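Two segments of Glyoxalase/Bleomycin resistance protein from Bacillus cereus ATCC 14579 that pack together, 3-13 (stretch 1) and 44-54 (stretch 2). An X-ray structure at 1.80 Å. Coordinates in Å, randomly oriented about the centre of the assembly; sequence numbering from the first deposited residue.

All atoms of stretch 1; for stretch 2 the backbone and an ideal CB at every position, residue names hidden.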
# COMPACT_ATOMS: atom_id res chain seq x y z
N GLY A 3 -21.04 -16.10 -10.48
CA GLY A 3 -20.70 -16.02 -9.08
C GLY A 3 -20.62 -14.62 -8.51
O GLY A 3 -21.28 -13.70 -8.98
N ILE A 4 -19.81 -14.50 -7.47
CA ILE A 4 -19.80 -13.29 -6.66
C ILE A 4 -18.58 -12.46 -7.04
O ILE A 4 -17.44 -12.91 -6.87
CB ILE A 4 -19.77 -13.66 -5.18
CG1 ILE A 4 -21.05 -14.45 -4.83
CG2 ILE A 4 -19.69 -12.44 -4.33
CD1 ILE A 4 -20.82 -15.55 -3.81
N LYS A 5 -18.81 -11.26 -7.55
CA LYS A 5 -17.72 -10.43 -8.08
C LYS A 5 -17.73 -8.97 -7.59
O LYS A 5 -16.88 -8.18 -8.01
CB LYS A 5 -17.71 -10.48 -9.61
CG LYS A 5 -17.32 -11.86 -10.18
CD LYS A 5 -15.86 -12.19 -9.88
CE LYS A 5 -15.41 -13.45 -10.62
NZ LYS A 5 -16.19 -14.67 -10.30
N HIS A 6 -18.67 -8.63 -6.72
CA HIS A 6 -18.76 -7.28 -6.17
C HIS A 6 -19.25 -7.29 -4.72
O HIS A 6 -20.16 -8.06 -4.35
CB HIS A 6 -19.70 -6.45 -7.04
CG HIS A 6 -19.97 -5.07 -6.53
ND1 HIS A 6 -18.98 -4.21 -6.11
CD2 HIS A 6 -21.13 -4.38 -6.42
CE1 HIS A 6 -19.52 -3.06 -5.74
NE2 HIS A 6 -20.82 -3.14 -5.92
N LEU A 7 -18.63 -6.44 -3.89
CA LEU A 7 -19.13 -6.15 -2.56
C LEU A 7 -19.13 -4.64 -2.42
O LEU A 7 -18.11 -4.00 -2.71
CB LEU A 7 -18.22 -6.77 -1.49
CG LEU A 7 -18.59 -6.62 -0.01
CD1 LEU A 7 -19.80 -7.49 0.31
CD2 LEU A 7 -17.41 -7.01 0.89
N ASN A 8 -20.27 -4.06 -2.05
CA ASN A 8 -20.29 -2.67 -1.63
C ASN A 8 -20.27 -2.66 -0.11
O ASN A 8 -21.23 -3.08 0.54
CB ASN A 8 -21.52 -1.93 -2.16
CG ASN A 8 -21.45 -0.44 -1.90
OD1 ASN A 8 -22.28 0.12 -1.16
ND2 ASN A 8 -20.46 0.23 -2.49
N LEU A 9 -19.14 -2.24 0.42
CA LEU A 9 -18.89 -2.26 1.85
C LEU A 9 -19.03 -0.87 2.40
O LEU A 9 -18.22 0.02 2.10
CB LEU A 9 -17.47 -2.76 2.09
CG LEU A 9 -17.07 -3.12 3.50
CD1 LEU A 9 -17.89 -4.32 4.02
CD2 LEU A 9 -15.60 -3.47 3.45
N THR A 10 -20.10 -0.65 3.17
CA THR A 10 -20.32 0.63 3.84
C THR A 10 -19.26 0.78 4.94
O THR A 10 -19.02 -0.16 5.72
CB THR A 10 -21.72 0.71 4.44
OG1 THR A 10 -22.69 0.22 3.49
CG2 THR A 10 -22.07 2.16 4.79
N VAL A 11 -18.61 1.94 4.97
CA VAL A 11 -17.60 2.23 5.98
C VAL A 11 -17.75 3.62 6.63
O VAL A 11 -18.39 4.54 6.08
CB VAL A 11 -16.16 2.06 5.44
CG1 VAL A 11 -15.90 0.62 5.01
CG2 VAL A 11 -15.91 3.03 4.28
N ALA A 12 -17.15 3.76 7.81
CA ALA A 12 -17.14 5.01 8.55
C ALA A 12 -16.21 6.03 7.90
O ALA A 12 -16.41 7.22 8.02
CB ALA A 12 -16.70 4.76 10.00
N ASP A 13 -15.18 5.54 7.21
CA ASP A 13 -14.16 6.42 6.67
C ASP A 13 -13.55 5.73 5.48
O ASP A 13 -12.82 4.74 5.64
CB ASP A 13 -13.09 6.67 7.75
CG ASP A 13 -11.98 7.61 7.30
OD1 ASP A 13 -11.79 7.83 6.07
OD2 ASP A 13 -11.28 8.14 8.19
N UNK A 44 -7.61 -10.57 -9.04
CA UNK A 44 -8.51 -11.43 -9.80
C UNK A 44 -9.71 -10.70 -10.38
O UNK A 44 -10.60 -11.31 -10.96
CB UNK A 44 -9.00 -12.57 -8.91
N UNK A 45 -9.76 -9.39 -10.20
CA UNK A 45 -10.86 -8.61 -10.76
C UNK A 45 -12.10 -8.48 -9.87
O UNK A 45 -13.12 -7.95 -10.32
CB UNK A 45 -11.28 -9.24 -12.09
N UNK A 46 -12.04 -8.96 -8.63
CA UNK A 46 -13.14 -8.71 -7.70
C UNK A 46 -13.21 -7.21 -7.45
O UNK A 46 -12.17 -6.55 -7.32
CB UNK A 46 -12.96 -9.48 -6.39
N UNK A 47 -14.43 -6.67 -7.40
CA UNK A 47 -14.63 -5.24 -7.17
C UNK A 47 -15.17 -4.99 -5.77
O UNK A 47 -16.30 -5.37 -5.46
CB UNK A 47 -15.58 -4.66 -8.21
N UNK A 48 -14.37 -4.33 -4.94
CA UNK A 48 -14.81 -3.95 -3.60
C UNK A 48 -14.99 -2.45 -3.56
O UNK A 48 -14.01 -1.71 -3.59
CB UNK A 48 -13.82 -4.41 -2.53
N UNK A 49 -16.24 -1.97 -3.52
CA UNK A 49 -16.44 -0.54 -3.40
C UNK A 49 -16.64 -0.16 -1.94
O UNK A 49 -17.31 -0.85 -1.17
CB UNK A 49 -17.63 -0.09 -4.24
N UNK A 50 -16.00 0.94 -1.54
CA UNK A 50 -16.09 1.43 -0.18
C UNK A 50 -16.97 2.64 -0.24
O UNK A 50 -16.73 3.53 -1.05
CB UNK A 50 -14.72 1.75 0.42
N UNK A 51 -17.99 2.70 0.61
CA UNK A 51 -18.96 3.77 0.55
C UNK A 51 -19.16 4.35 1.94
O UNK A 51 -19.47 3.62 2.88
CB UNK A 51 -20.29 3.27 -0.03
N UNK A 52 -18.97 5.66 2.08
CA UNK A 52 -19.18 6.31 3.37
C UNK A 52 -20.63 6.12 3.80
O UNK A 52 -21.56 6.27 3.01
CB UNK A 52 -18.83 7.80 3.30
N UNK A 53 -20.79 5.78 5.07
CA UNK A 53 -22.11 5.70 5.67
C UNK A 53 -22.12 6.31 7.05
O UNK A 53 -21.06 6.57 7.64
CB UNK A 53 -22.58 4.25 5.74
N UNK A 54 -23.32 6.53 7.58
CA UNK A 54 -23.46 7.04 8.93
C UNK A 54 -23.81 5.90 9.87
O UNK A 54 -24.57 4.99 9.51
CB UNK A 54 -24.52 8.14 8.99

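Stretch 2 runs parallel to stretch 1, with residues 47 to 52 paired one to one with His-6 to Val-11. Backbone hydrogen bonds fix this register whatever the side chains. They run from 47 N to Lys-5 O (2.9 Å) at one end to 53 N to Val-11 O (2.9 Å) at the other.

Position 44 has nothing of stretch 1 near its CB, so most residues would suit. It is Asp-44, which makes no contact here.

Position 45 has phi 88° and psi 6°. At these angles a CB would be jammed against the preceding carbonyl O. This calls for glycine, and Gly-45 is found.

At position 46 the CB points sideways and lies 4.4 Å from Lys-5 O. Beyond it lies the backbone of Ile-4 to Leu-7. A long apolar or aromatic side chain could cover it. Phe-46 does so: one ring face lies over Lys-5 C and His-6 N, its CE1 is 4.0 Å from Ile-4 CG2, and its CE2 is 3.9 Å from Leu-7 CB.

Position 47 shares a sheet face with His-6, and its CB is 4.0 Å from His-6 ND1. A beta-branched or other medium apolar side chain would fit. Ile-47 is deposited; its CG2 is 3.8 Å from His-6 ND1, while its end leads away. The imidazole bonds to the backbone: His-6 ND1 donates to Ile-47 O at 3.0 Å, and Leu-7 N donates to the same oxygen at 3.0 Å.

Position 48 is on the face of Leu-7 and Leu-9, so an aliphatic residue is expected; leucine, isoleucine, valine or methionine could serve. Leu-48 places CD1 3.6 Å from Leu-7 CD2 and 3.9 Å from Leu-9 CB, touching both.

At position 49 the CB is 3.3 Å from Asn-8 ND2 and 3.8 Å from His-6 CE1. Space is short and a donor is at hand, favouring a small acceptor such as serine or threonine. It is Thr-49. Asn-8 ND2 donates to Thr-49 OG1 at 2.5 Å, but OG1 is too close to a neighbour in the model, so its place is less sure.

Position 50 returns to the apolar face, its CB 4.2 Å from Val-11 CG2. Several aliphatic residues would suit. Leu-50 sets CD2 4.2 Å from Leu-9 CD2 and 4.3 Å from Val-11 CG1.

Position 51 faces the side of Asn-8 and Thr-10, with its CB 3.9 Å from Asn-8 OD1. A polar or a long flexible side chain could fit. The residue is Met-51, modelled as selenomethionine, with CE 3.5 Å from Asn-8 ND2.

Position 52 has its CB 4.3 Å from Val-11 O and meets little else, so many residues would do. Lys-52 extends with all chi angles t.

At position 53 an ideal CB would lie 2.3 Å from Thr-10 CG2, a clash. Glycine fits, and Gly-53 CA packs 3.6 Å from Thr-10 CG2.

Position 54 points away and is unconstrained. Lys-54 NZ reaches a water (3.1 Å) that also donates to Ala-12 O (2.8 Å).

Stretch 2 44-54: DGFILTLMKGK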
# COMPACT_ATOMS: atom_id res chain seq x y z
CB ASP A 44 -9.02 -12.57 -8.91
CG ASP A 44 -8.28 -13.87 -9.12
OD1 ASP A 44 -7.96 -14.21 -10.28
OD2 ASP A 44 -8.05 -14.57 -8.12
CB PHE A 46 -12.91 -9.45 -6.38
CG PHE A 46 -14.14 -9.48 -5.48
CD1 PHE A 46 -15.02 -10.56 -5.53
CD2 PHE A 46 -14.40 -8.45 -4.58
CE1 PHE A 46 -16.14 -10.60 -4.69
CE2 PHE A 46 -15.53 -8.47 -3.76
CZ PHE A 46 -16.39 -9.55 -3.81
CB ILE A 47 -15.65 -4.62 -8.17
CG1 ILE A 47 -15.28 -4.94 -9.62
CG2 ILE A 47 -15.83 -3.09 -7.94
CD1 ILE A 47 -14.03 -4.31 -10.08
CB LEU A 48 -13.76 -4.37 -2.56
CG LEU A 48 -13.98 -3.86 -1.13
CD1 LEU A 48 -15.18 -4.54 -0.53
CD2 LEU A 48 -12.74 -4.10 -0.27
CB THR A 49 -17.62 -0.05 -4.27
OG1 THR A 49 -18.76 -0.88 -4.03
CG2 THR A 49 -17.28 -0.18 -5.73
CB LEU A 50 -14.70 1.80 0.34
CG LEU A 50 -13.58 0.75 0.33
CD1 LEU A 50 -12.25 1.46 0.55
CD2 LEU A 50 -13.81 -0.32 1.41
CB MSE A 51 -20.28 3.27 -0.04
CG MSE A 51 -21.36 4.31 -0.11
SE MSE A 51 -22.92 3.72 -1.14
CE MSE A 51 -22.08 3.28 -2.80
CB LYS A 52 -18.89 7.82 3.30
CG LYS A 52 -18.60 8.45 4.66
CD LYS A 52 -18.67 9.97 4.57
CE LYS A 52 -18.14 10.62 5.83
NZ LYS A 52 -18.47 12.09 5.88
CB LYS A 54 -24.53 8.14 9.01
CG LYS A 54 -24.04 9.49 8.48
CD LYS A 54 -22.65 9.82 9.05
CE LYS A 54 -21.83 10.62 8.05
NZ LYS A 54 -20.45 10.07 7.97
O HOH W 1 -18.75 7.88 9.38
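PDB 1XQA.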